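Local coordinates for protein cytosine-specific methyltransferase (Escherichia coli O157:H7 EDL933, PDB 3G7U) that probably methylates cytosine in DNA at carbon 5, using S-adenosyl-L-methionine as methyl donor, as in other members of the C5-methyltransferase family, at residues A158-T163 with R326-P331; P190-D195 with N288-T293; N250-C255 with T320-A325. One frame throughout, in Å; residues are numbered along the deposited sequence. Where two conformers were deposited one is given.

Contact 1: A158-T163 with R326-P331; sequences APTIRT and RLQGFP
Arg162 and Gln328 meet with their side chains crossed at about a right angle, the guanidinium and amide planes 79° apart. Gln328 NE2 sits 3.0 Å above the guanidinium plane of Arg162, offset toward the rim; there two N-H donors meet without a bond, Gln328 NE2 being 3.1 Å from Arg162 NE. The amide oxygen OE1 takes a weak bond from Arg162 NE, 3.0 Å long and bent to 121° at the hydrogen. Arg162 is modelled in two conformers and this bond belongs to one of them, which leaves it doubtful. Gln328 CB leaves in the other direction, but the kink at chi2 (68°) turns CD toward the loop. Beside this polar crossing, the ring of Pro159 lies against the end of helix 321-328: CD is 3.4 Å from Leu327 O, while CB touches Leu327 CD2 at 3.9 Å. Thr160 CG2 reaches the same carbonyl oxygen at 3.5 Å, and its OG1 bonds to Cys291 O. Gly329, with positive phi and two bonds back into the last turn, closes the helix in a Schellman motif. The Arg162-Gln328 pair thus gives little directional hold to the loop ahead of strand 163-171; the firmer grip on Arg162 is NH2 to Gly348 O.

Contact 2: P190-D195 with N288-T293; sequences PVTVKD and NGFCPT
Val193 N gives its hydrogen to Gly289 O across 3.0 Å, nearly straight at 164°, and the donor is tilted only 18° from the carbonyl plane. This is the close-packed heart of the contact. The same oxygen lies 3.4 Å from Thr192 CA and touches Val193 CG2, the methyl anti to the carbonyl carbon, which goes on to reach Phe290 C. Thr192 CG2 rests on Asn288 O at 3.6 Å. Next to it, the rim of the Phe290 ring turns to Val191: CE1 is 3.3 Å from Val191 O, which lies at the ring edge near its plane. That carbonyl is buried here and has no hydrogen-bond partner in the model; the ring-edge hydrogens at CD1 and CE1 may offer it some weak compensation.

Thr192 is the N-cap of the short helix 193-196, and the bond from Val193 N uses an amide of its first turn, which a helix cannot pair internally. Within the cap, Thr192 N bonds weakly to Asp195 OD2, 3.3 Å away. The runs 190-194 and 288-291 head 96° apart, and Lys194 with Pro287 adds a further backbone bond just upstream of the 288-293 loop.

Toward solvent the fit slackens. Pro190 CB only grazes the ring edge at Phe290 CZ, 4.3 Å off, and the aliphatic chain of Lys194 comes no nearer than CD to Asn288 OD1. Here a water stands between the segments, 2.8 Å from Thr192 OG1 and donating to Asn288 OD1, bridging the threonine hydroxyl and the asparagine amide oxygen.

Contact 3: N250-C255 with T320-A325; sequences NIISGC and TPREAA
Arg322 grips Ser253 side-on with two nitrogens, one directed to the backbone oxygen and the other to the hydroxyl of a single residue. NE bonds to Ser253 O at 2.8 Å, almost straight at 169°, and NH2 bonds to Ser253 OG at 3.0 Å; both oxygens lie in the guanidinium plane. NH2 also makes a weak, longer bond to Ser253 O. The arginine CB already points to the 250-255 segment, CG stands anti to the backbone N (chi1 178°), and the bends at chi2 and chi3 set NE against Ser253 O. Ile252 CD1 packs on the aliphatic part, 3.6 Å from Arg322 CG, as the two chains cross obliquely.

The backbone is held as well. Arg322 N, in the first turn of helix 321-328, bonds to Gly254 O at 3.0 Å, coming from above the carbonyl plane. Gly254, without a side chain and with positive phi, lets the backbone come close to Arg322 CB. Thr320 caps the helix: OG1 accepts from Glu323 N, and Thr320 N bonds to Glu323 OE1 at 2.9 Å, a capping box. Glu323 OE1 also makes a salt bridge with Arg317.

Arg322 NH2 has a further acceptor in Phe334 O, and the side chain also touches Asp332. The Ser253 and Phe334 acceptors are neutral and probably help to stabilise the buried charge, while the helix start is fixed to the turn after strand 251-252 through both side chain and backbone.

How the contacts relate
Helix 321-328 joins contacts 1 and 3: contact 3 uses its N-terminal end and contact 1 its C-terminal end, their centres about 14 Å apart, with Phe330 N probably bonded to Ala325 O. Contact 2 lies about 8 Å from contact 1, centre to centre, and touches it through Cys291, whose backbone probably bonds to Pro159 O and Thr160 OG1. The centres of contacts 2 and 3 are about 17 Å apart. Along the chain, contact 1 spans the other two, which interleave. Together they tie a loop at the edge of the seven-stranded, Rossmann-like class I methyltransferase sheet (order 3-2-1-4-5-7-6) to the region 190-330, which probably includes the smaller target-recognition part of this family.

Contact 1: A158-T163 with R326-P331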
ATOM      1  N   ALA A 158      11.443  -3.634  -0.049  1.00 24.96           N
ATOM      2  CA  ALA A 158      10.473  -3.861   1.012  1.00 27.05           C
ATOM      3  C   ALA A 158      10.701  -5.190   1.702  1.00 25.82           C
ATOM      4  O   ALA A 158      11.138  -6.083   1.094  1.00 28.15           O
ATOM      5  CB  ALA A 158       9.128  -3.819   0.474  1.00 28.46           C
ATOM      6  N   PRO A 159      10.385  -5.317   2.978  1.00 25.21           N
ATOM      7  CA  PRO A 159      10.731  -6.530   3.707  1.00 24.05           C
ATOM      8  C   PRO A 159       9.751  -7.651   3.540  1.00 26.18           C
ATOM      9  O   PRO A 159       9.601  -8.390   4.425  1.00 30.78           O
ATOM     10  CB  PRO A 159      10.702  -6.082   5.157  1.00 19.31           C
ATOM     11  CG  PRO A 159      10.806  -4.675   5.136  1.00 22.53           C
ATOM     12  CD  PRO A 159      10.172  -4.201   3.896  1.00 23.10           C
ATOM     13  N   THR A 160       9.058  -7.731   2.433  1.00 28.36           N
ATOM     14  CA  THR A 160       8.050  -8.740   2.257  1.00 27.01           C
ATOM     15  C   THR A 160       8.114  -9.276   0.849  1.00 31.03           C
ATOM     16  O   THR A 160       8.469  -8.571  -0.033  1.00 26.70           O
ATOM     17  CB  THR A 160       6.659  -8.159   2.513  1.00 22.97           C
ATOM     18  OG1 THR A 160       5.663  -9.114   2.257  1.00 29.64           O
ATOM     19  CG2 THR A 160       6.417  -7.010   1.653  1.00 27.77           C
ATOM     20  N   ILE A 161       7.767 -10.539   0.677  1.00 31.03           N
ATOM     21  CA  ILE A 161       7.899 -11.166  -0.639  1.00 33.65           C
ATOM     22  C   ILE A 161       6.587 -11.173  -1.420  1.00 33.81           C
ATOM     23  O   ILE A 161       6.478 -11.898  -2.410  1.00 36.94           O
ATOM     24  CB  ILE A 161       8.496 -12.633  -0.574  1.00 34.83           C
ATOM     25  CG1 ILE A 161       7.665 -13.548   0.332  1.00 39.27           C
ATOM     26  CG2 ILE A 161       9.933 -12.607  -0.127  1.00 37.88           C
ATOM     27  CD1 ILE A 161       7.703 -15.008  -0.031  1.00 46.74           C
ATOM     28  N   ARG A 162       5.594 -10.384  -1.011  1.00 28.87           N
ATOM     29  CA  ARG A 162       4.295 -10.405  -1.673  0.50 33.22           C
ATOM     30  C   ARG A 162       4.407 -10.002  -3.151  1.00 30.49           C
ATOM     31  O   ARG A 162       5.211  -9.141  -3.494  1.00 27.79           O
ATOM     32  CB  ARG A 162       3.256  -9.554  -0.916  0.50 34.29           C
ATOM     33  CG  ARG A 162       3.474  -8.036  -0.891  0.50 37.58           C
ATOM     34  CD  ARG A 162       2.131  -7.309  -0.675  0.50 39.31           C
ATOM     35  NE  ARG A 162       1.686  -7.347   0.719  0.50 46.75           N
ATOM     36  CZ  ARG A 162       0.414  -7.285   1.119  0.50 51.47           C
ATOM     37  NH1 ARG A 162       0.127  -7.321   2.415  0.50 50.99           N
ATOM     38  NH2 ARG A 162      -0.580  -7.194   0.236  0.50 55.70           N
ATOM     39  N   THR A 163       3.618 -10.634  -4.011  1.00 31.65           N
ATOM     40  CA  THR A 163       3.651 -10.284  -5.424  1.00 33.76           C
ATOM     41  C   THR A 163       2.408  -9.471  -5.793  1.00 32.38           C
ATOM     42  O   THR A 163       1.362  -9.596  -5.164  1.00 33.22           O
ATOM     43  CB  THR A 163       3.794 -11.508  -6.351  1.00 34.31           C
ATOM     44  OG1 THR A 163       2.698 -12.389  -6.137  1.00 41.44           O
ATOM     45  CG2 THR A 163       5.084 -12.268  -6.067  1.00 34.93           C
ATOM     46  N   ARG A 326       5.888  -1.926   9.288  1.00 17.06           N
ATOM     47  CA  ARG A 326       7.260  -1.846   8.833  1.00 19.77           C
ATOM     48  C   ARG A 326       7.547  -2.910   7.786  1.00 19.62           C
ATOM     49  O   ARG A 326       8.201  -2.652   6.765  1.00 24.19           O
ATOM     50  CB  ARG A 326       8.209  -2.017  10.013  1.00 18.99           C
ATOM     51  CG  ARG A 326       8.224  -0.850  10.957  1.00 25.91           C
ATOM     52  CD  ARG A 326       9.590  -0.780  11.584  1.00 23.21           C
ATOM     53  NE  ARG A 326       9.833   0.407  12.437  1.00 20.38           N
ATOM     54  CZ  ARG A 326      10.881   0.501  13.244  1.00 22.40           C
ATOM     55  NH1 ARG A 326      11.064   1.566  14.021  1.00 21.86           N
ATOM     56  NH2 ARG A 326      11.745  -0.512  13.281  1.00 25.21           N
ATOM     57  N   LEU A 327       7.077  -4.114   8.025  1.00 19.96           N
ATOM     58  CA  LEU A 327       7.362  -5.175   7.098  1.00 18.02           C
ATOM     59  C   LEU A 327       6.692  -4.943   5.734  1.00 22.76           C
ATOM     60  O   LEU A 327       7.150  -5.449   4.722  1.00 24.23           O
ATOM     61  CB  LEU A 327       6.908  -6.501   7.712  1.00 20.64           C
ATOM     62  CG  LEU A 327       7.723  -6.854   8.968  1.00 17.45           C
ATOM     63  CD1 LEU A 327       7.026  -8.030   9.671  1.00 22.54           C
ATOM     64  CD2 LEU A 327       9.174  -7.286   8.551  1.00 20.60           C
ATOM     65  N   GLN A 328       5.618  -4.158   5.709  1.00 22.38           N
ATOM     66  CA  GLN A 328       4.909  -3.889   4.456  1.00 21.76           C
ATOM     67  C   GLN A 328       5.514  -2.699   3.711  1.00 24.53           C
ATOM     68  O   GLN A 328       5.215  -2.502   2.544  1.00 28.37           O
ATOM     69  CB  GLN A 328       3.409  -3.686   4.772  1.00 24.88           C
ATOM     70  CG  GLN A 328       2.473  -3.436   3.636  1.00 32.64           C
ATOM     71  CD  GLN A 328       2.303  -4.627   2.728  1.00 45.23           C
ATOM     72  OE1 GLN A 328       2.644  -5.765   3.073  1.00 40.18           O
ATOM     73  NE2 GLN A 328       1.771  -4.367   1.537  1.00 50.19           N
ATOM     74  N   GLY A 329       6.436  -1.977   4.346  1.00 20.42           N
ATOM     75  CA  GLY A 329       7.067  -0.832   3.742  1.00 21.12           C
ATOM     76  C   GLY A 329       6.433   0.511   4.059  1.00 21.58           C
ATOM     77  O   GLY A 329       6.704   1.496   3.375  1.00 23.39           O
ATOM     78  N   PHE A 330       5.623   0.589   5.114  1.00 18.85           N
ATOM     79  CA  PHE A 330       5.084   1.874   5.532  1.00 19.88           C
ATOM     80  C   PHE A 330       6.068   2.586   6.459  1.00 20.95           C
ATOM     81  O   PHE A 330       6.770   1.956   7.249  1.00 22.83           O
ATOM     82  CB  PHE A 330       3.732   1.687   6.276  1.00 17.08           C
ATOM     83  CG  PHE A 330       2.536   1.539   5.369  1.00 20.46           C
ATOM     84  CD1 PHE A 330       1.822   2.665   4.938  1.00 20.75           C
ATOM     85  CD2 PHE A 330       2.096   0.274   5.030  1.00 18.91           C
ATOM     86  CE1 PHE A 330       0.703   2.508   4.121  1.00 21.09           C
ATOM     87  CE2 PHE A 330       0.995   0.100   4.213  1.00 23.62           C
ATOM     88  CZ  PHE A 330       0.298   1.223   3.782  1.00 18.48           C
ATOM     89  N   PRO A 331       6.134   3.918   6.383  1.00 19.60           N
ATOM     90  CA  PRO A 331       7.021   4.612   7.310  1.00 23.69           C
ATOM     91  C   PRO A 331       6.453   4.666   8.724  1.00 26.19           C
ATOM     92  O   PRO A 331       5.233   4.573   8.918  1.00 21.67           O
ATOM     93  CB  PRO A 331       7.061   6.029   6.755  1.00 21.40           C
ATOM     94  CG  PRO A 331       5.822   6.190   5.938  1.00 22.59           C
ATOM     95  CD  PRO A 331       5.401   4.842   5.489  1.00 23.28           C
TER

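Contact 2: P190-D195 with N288-T293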
ATOM      1  N   PRO A 190      18.521  -5.267  -0.118  1.00 42.67           N
ATOM      2  CA  PRO A 190      17.447  -6.058   0.489  1.00 38.35           C
ATOM      3  C   PRO A 190      17.281  -5.746   1.976  1.00 36.72           C
ATOM      4  O   PRO A 190      18.254  -5.430   2.668  1.00 36.18           O
ATOM      5  CB  PRO A 190      17.909  -7.498   0.297  1.00 39.71           C
ATOM      6  CG  PRO A 190      19.395  -7.389   0.102  1.00 46.78           C
ATOM      7  CD  PRO A 190      19.608  -6.120  -0.627  1.00 42.97           C
ATOM      8  N   VAL A 191      16.036  -5.782   2.447  1.00 33.38           N
ATOM      9  CA  VAL A 191      15.742  -5.463   3.840  1.00 28.09           C
ATOM     10  C   VAL A 191      15.090  -6.699   4.396  1.00 30.45           C
ATOM     11  O   VAL A 191      13.989  -7.031   3.994  1.00 29.36           O
ATOM     12  CB  VAL A 191      14.760  -4.260   3.973  1.00 31.70           C
ATOM     13  CG1 VAL A 191      14.601  -3.875   5.430  1.00 28.24           C
ATOM     14  CG2 VAL A 191      15.304  -3.073   3.228  1.00 29.97           C
ATOM     15  N   THR A 192      15.775  -7.397   5.292  1.00 25.21           N
ATOM     16  CA  THR A 192      15.245  -8.580   5.941  1.00 27.15           C
ATOM     17  C   THR A 192      14.399  -8.161   7.141  1.00 27.04           C
ATOM     18  O   THR A 192      14.415  -6.983   7.544  1.00 25.86           O
ATOM     19  CB  THR A 192      16.393  -9.470   6.468  1.00 29.11           C
ATOM     20  OG1 THR A 192      17.219  -8.675   7.322  1.00 30.03           O
ATOM     21  CG2 THR A 192      17.251  -9.972   5.295  1.00 35.08           C
ATOM     22  N   VAL A 193      13.692  -9.141   7.696  1.00 27.87           N
ATOM     23  CA  VAL A 193      12.888  -8.977   8.929  1.00 29.00           C
ATOM     24  C   VAL A 193      13.707  -8.295  10.030  1.00 30.50           C
ATOM     25  O   VAL A 193      13.289  -7.297  10.616  1.00 28.45           O
ATOM     26  CB  VAL A 193      12.344 -10.357   9.405  1.00 27.55           C
ATOM     27  CG1 VAL A 193      11.662 -10.264  10.800  1.00 21.63           C
ATOM     28  CG2 VAL A 193      11.405 -10.929   8.370  1.00 27.64           C
ATOM     29  N   LYS A 194      14.913  -8.798  10.278  1.00 32.91           N
ATOM     30  CA  LYS A 194      15.747  -8.287  11.347  1.00 34.05           C
ATOM     31  C   LYS A 194      16.050  -6.823  11.159  1.00 30.67           C
ATOM     32  O   LYS A 194      16.046  -6.059  12.116  1.00 33.37           O
ATOM     33  CB  LYS A 194      17.034  -9.140  11.448  1.00 38.50           C
ATOM     34  CG  LYS A 194      18.210  -8.555  12.221  1.00 51.73           C
ATOM     35  CD  LYS A 194      19.371  -9.586  12.255  1.00 48.88           C
ATOM     36  CE  LYS A 194      20.291  -9.418  13.478  1.00 62.55           C
ATOM     37  NZ  LYS A 194      21.166 -10.643  13.710  1.00 61.22           N
ATOM     38  N   ASP A 195      16.311  -6.408   9.921  1.00 32.40           N
ATOM     39  CA  ASP A 195      16.599  -4.989   9.662  1.00 30.22           C
ATOM     40  C   ASP A 195      15.349  -4.134   9.830  1.00 26.95           C
ATOM     41  O   ASP A 195      15.428  -3.000  10.306  1.00 27.22           O
ATOM     42  CB  ASP A 195      17.086  -4.770   8.223  1.00 35.96           C
ATOM     43  CG  ASP A 195      18.355  -5.555   7.884  1.00 46.56           C
ATOM     44  OD1 ASP A 195      19.236  -5.695   8.759  1.00 46.42           O
ATOM     45  OD2 ASP A 195      18.457  -6.019   6.722  1.00 51.29           O
ATOM     46  N   ASN A 288      16.467 -13.421   9.005  1.00 37.53           N
ATOM     47  CA  ASN A 288      17.286 -13.208   7.803  1.00 40.95           C
ATOM     48  C   ASN A 288      16.503 -13.473   6.516  1.00 39.58           C
ATOM     49  O   ASN A 288      17.074 -13.536   5.433  1.00 40.60           O
ATOM     50  CB  ASN A 288      18.549 -14.083   7.870  1.00 43.88           C
ATOM     51  CG  ASN A 288      19.450 -13.718   9.048  1.00 47.08           C
ATOM     52  OD1 ASN A 288      19.847 -12.556   9.231  1.00 50.90           O
ATOM     53  ND2 ASN A 288      19.773 -14.712   9.856  1.00 52.58           N
ATOM     54  N   GLY A 289      15.192 -13.639   6.654  1.00 32.15           N
ATOM     55  CA  GLY A 289      14.292 -13.844   5.529  1.00 29.96           C
ATOM     56  C   GLY A 289      13.388 -12.624   5.401  1.00 30.57           C
ATOM     57  O   GLY A 289      13.722 -11.569   5.893  1.00 26.58           O
ATOM     58  N   PHE A 290      12.255 -12.792   4.738  1.00 29.80           N
ATOM     59  CA  PHE A 290      11.288 -11.719   4.531  1.00 31.66           C
ATOM     60  C   PHE A 290       9.928 -12.154   5.032  1.00 32.09           C
ATOM     61  O   PHE A 290       9.659 -13.354   5.256  1.00 31.54           O
ATOM     62  CB  PHE A 290      11.188 -11.386   3.031  1.00 32.59           C
ATOM     63  CG  PHE A 290      12.510 -11.096   2.379  1.00 36.31           C
ATOM     64  CD1 PHE A 290      13.087  -9.841   2.481  1.00 33.26           C
ATOM     65  CD2 PHE A 290      13.185 -12.091   1.666  1.00 42.00           C
ATOM     66  CE1 PHE A 290      14.335  -9.559   1.896  1.00 39.00           C
ATOM     67  CE2 PHE A 290      14.439 -11.824   1.073  1.00 44.42           C
ATOM     68  CZ  PHE A 290      15.003 -10.554   1.180  1.00 39.46           C
ATOM     69  N   CYS A 291       9.031 -11.187   5.176  1.00 31.33           N
ATOM     70  CA  CYS A 291       7.694 -11.471   5.649  1.00 32.62           C
ATOM     71  C   CYS A 291       6.909 -12.111   4.506  1.00 36.39           C
ATOM     72  O   CYS A 291       6.884 -11.558   3.407  1.00 38.43           O
ATOM     73  CB  CYS A 291       7.045 -10.166   6.128  1.00 31.23           C
ATOM     74  SG  CYS A 291       5.419 -10.360   6.860  1.00 35.23           S
ATOM     75  N   PRO A 292       6.277 -13.274   4.736  1.00 39.58           N
ATOM     76  CA  PRO A 292       5.467 -13.866   3.656  1.00 43.47           C
ATOM     77  C   PRO A 292       4.247 -12.974   3.338  1.00 46.15           C
ATOM     78  O   PRO A 292       4.059 -11.943   3.992  1.00 49.84           O
ATOM     79  CB  PRO A 292       5.007 -15.215   4.230  1.00 45.02           C
ATOM     80  CG  PRO A 292       5.680 -15.390   5.524  1.00 45.14           C
ATOM     81  CD  PRO A 292       6.230 -14.068   5.976  1.00 40.13           C
ATOM     82  N   THR A 293       3.431 -13.337   2.355  1.00 52.04           N
ATOM     83  CA  THR A 293       2.241 -12.518   2.050  1.00 60.89           C
ATOM     84  C   THR A 293       1.330 -12.259   3.287  1.00 65.13           C
ATOM     85  O   THR A 293       0.746 -13.198   3.847  1.00 66.92           O
ATOM     86  CB  THR A 293       1.412 -13.110   0.878  1.00 62.56           C
ATOM     87  OG1 THR A 293       2.290 -13.472  -0.199  1.00 63.37           O
ATOM     88  CG2 THR A 293       0.361 -12.091   0.371  1.00 64.34           C
TER
HETATM   89  O   HOH W   1      19.572  -9.929   8.245  1.00 46.72           O

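Contact 3: N250-C255 with T320-A325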
ATOM      1  N   ASN A 250      11.376  10.486  18.917  1.00 26.60           N
ATOM      2  CA  ASN A 250      11.597   9.036  18.820  1.00 29.82           C
ATOM      3  C   ASN A 250      10.413   8.214  19.316  1.00 23.28           C
ATOM      4  O   ASN A 250      10.589   7.106  19.816  1.00 24.74           O
ATOM      5  CB  ASN A 250      12.874   8.604  19.559  1.00 28.82           C
ATOM      6  CG  ASN A 250      14.147   9.304  19.026  1.00 38.89           C
ATOM      7  OD1 ASN A 250      14.127   9.999  18.016  1.00 37.54           O
ATOM      8  ND2 ASN A 250      15.254   9.079  19.701  1.00 45.09           N
ATOM      9  N   ILE A 251       9.216   8.745  19.123  1.00 24.12           N
ATOM     10  CA  ILE A 251       7.982   8.098  19.575  1.00 25.72           C
ATOM     11  C   ILE A 251       7.042   7.794  18.411  1.00 26.60           C
ATOM     12  O   ILE A 251       6.733   8.672  17.611  1.00 26.05           O
ATOM     13  CB  ILE A 251       7.282   8.980  20.600  1.00 21.87           C
ATOM     14  CG1 ILE A 251       8.128   9.016  21.897  1.00 21.71           C
ATOM     15  CG2 ILE A 251       5.862   8.473  20.942  1.00 23.29           C
ATOM     16  CD1 ILE A 251       7.792  10.188  22.802  1.00 22.79           C
ATOM     17  N   ILE A 252       6.580   6.549  18.348  1.00 21.07           N
ATOM     18  CA  ILE A 252       5.705   6.134  17.232  1.00 18.81           C
ATOM     19  C   ILE A 252       4.499   5.324  17.765  1.00 24.83           C
ATOM     20  O   ILE A 252       4.523   4.834  18.888  1.00 21.35           O
ATOM     21  CB  ILE A 252       6.467   5.347  16.192  1.00 19.07           C
ATOM     22  CG1 ILE A 252       6.822   3.936  16.719  1.00 20.17           C
ATOM     23  CG2 ILE A 252       7.758   6.117  15.662  1.00 21.59           C
ATOM     24  CD1 ILE A 252       7.545   3.065  15.727  1.00 23.37           C
ATOM     25  N   SER A 253       3.427   5.245  16.965  1.00 21.96           N
ATOM     26  CA  SER A 253       2.169   4.595  17.377  1.00 20.90           C
ATOM     27  C   SER A 253       2.213   3.128  16.944  1.00 21.61           C
ATOM     28  O   SER A 253       3.102   2.732  16.186  1.00 19.45           O
ATOM     29  CB  SER A 253       0.955   5.293  16.736  1.00 20.02           C
ATOM     30  OG  SER A 253       1.021   5.218  15.306  1.00 19.97           O
ATOM     31  N   GLY A 254       1.263   2.339  17.456  1.00 21.85           N
ATOM     32  CA  GLY A 254       0.993   0.977  16.985  1.00 22.45           C
ATOM     33  C   GLY A 254       1.802  -0.116  17.618  1.00 20.56           C
ATOM     34  O   GLY A 254       1.824  -1.235  17.100  1.00 18.68           O
ATOM     35  N   CYS A 255       2.465   0.168  18.742  1.00 19.44           N
ATOM     36  CA  CYS A 255       3.287  -0.839  19.386  1.00 19.20           C
ATOM     37  C   CYS A 255       2.441  -1.574  20.443  1.00 24.82           C
ATOM     38  O   CYS A 255       2.728  -1.538  21.627  1.00 25.75           O
ATOM     39  CB  CYS A 255       4.539  -0.214  20.015  1.00 21.98           C
ATOM     40  SG  CYS A 255       5.596   0.571  18.765  1.00 27.90           S
ATOM     41  N   THR A 320       3.119  -6.920  16.159  1.00 20.89           N
ATOM     42  CA  THR A 320       2.269  -5.796  16.437  1.00 21.26           C
ATOM     43  C   THR A 320       1.868  -5.137  15.122  1.00 18.74           C
ATOM     44  O   THR A 320       2.482  -5.379  14.071  1.00 16.77           O
ATOM     45  CB  THR A 320       3.003  -4.729  17.268  1.00 22.06           C
ATOM     46  OG1 THR A 320       4.067  -4.212  16.485  1.00 20.00           O
ATOM     47  CG2 THR A 320       3.567  -5.317  18.541  1.00 22.59           C
ATOM     48  N   PRO A 321       0.806  -4.327  15.153  1.00 17.73           N
ATOM     49  CA  PRO A 321       0.498  -3.578  13.920  1.00 18.77           C
ATOM     50  C   PRO A 321       1.682  -2.761  13.397  1.00 21.56           C
ATOM     51  O   PRO A 321       1.884  -2.663  12.179  1.00 20.02           O
ATOM     52  CB  PRO A 321      -0.634  -2.638  14.374  1.00 19.06           C
ATOM     53  CG  PRO A 321      -1.309  -3.363  15.451  1.00 19.10           C
ATOM     54  CD  PRO A 321      -0.213  -4.144  16.199  1.00 15.26           C
ATOM     55  N   ARG A 322       2.453  -2.145  14.288  1.00 19.00           N
ATOM     56  CA  ARG A 322       3.562  -1.331  13.789  1.00 17.27           C
ATOM     57  C   ARG A 322       4.632  -2.210  13.139  1.00 19.32           C
ATOM     58  O   ARG A 322       5.211  -1.836  12.130  1.00 19.51           O
ATOM     59  CB  ARG A 322       4.181  -0.458  14.892  1.00 20.13           C
ATOM     60  CG  ARG A 322       5.406   0.407  14.479  1.00 21.21           C
ATOM     61  CD  ARG A 322       5.157   1.347  13.293  1.00 19.04           C
ATOM     62  NE  ARG A 322       4.148   2.351  13.592  1.00 19.32           N
ATOM     63  CZ  ARG A 322       3.533   3.092  12.673  1.00 21.77           C
ATOM     64  NH1 ARG A 322       3.860   2.977  11.384  1.00 20.01           N
ATOM     65  NH2 ARG A 322       2.620   3.987  13.049  1.00 20.26           N
ATOM     66  N   GLU A 323       4.837  -3.409  13.675  1.00 20.34           N
ATOM     67  CA  GLU A 323       5.774  -4.348  13.053  1.00 24.33           C
ATOM     68  C   GLU A 323       5.308  -4.783  11.676  1.00 23.66           C
ATOM     69  O   GLU A 323       6.111  -4.822  10.742  1.00 21.81           O
ATOM     70  CB  GLU A 323       5.999  -5.568  13.962  1.00 20.68           C
ATOM     71  CG  GLU A 323       6.845  -5.178  15.204  1.00 21.53           C
ATOM     72  CD  GLU A 323       6.846  -6.209  16.347  1.00 27.56           C
ATOM     73  OE1 GLU A 323       6.020  -7.147  16.345  1.00 23.58           O
ATOM     74  OE2 GLU A 323       7.674  -6.050  17.293  1.00 24.89           O
ATOM     75  N   ALA A 324       4.016  -5.092  11.545  1.00 21.16           N
ATOM     76  CA  ALA A 324       3.446  -5.404  10.253  1.00 21.21           C
ATOM     77  C   ALA A 324       3.591  -4.244   9.261  1.00 24.84           C
ATOM     78  O   ALA A 324       3.903  -4.474   8.061  1.00 23.31           O
ATOM     79  CB  ALA A 324       1.984  -5.781  10.404  1.00 19.24           C
ATOM     80  N   ALA A 325       3.360  -3.025   9.744  1.00 19.68           N
ATOM     81  CA  ALA A 325       3.490  -1.795   8.913  1.00 19.21           C
ATOM     82  C   ALA A 325       4.899  -1.687   8.399  1.00 22.00           C
ATOM     83  O   ALA A 325       5.120  -1.388   7.216  1.00 21.06           O
ATOM     84  CB  ALA A 325       3.150  -0.552   9.710  1.00 18.94           C
TER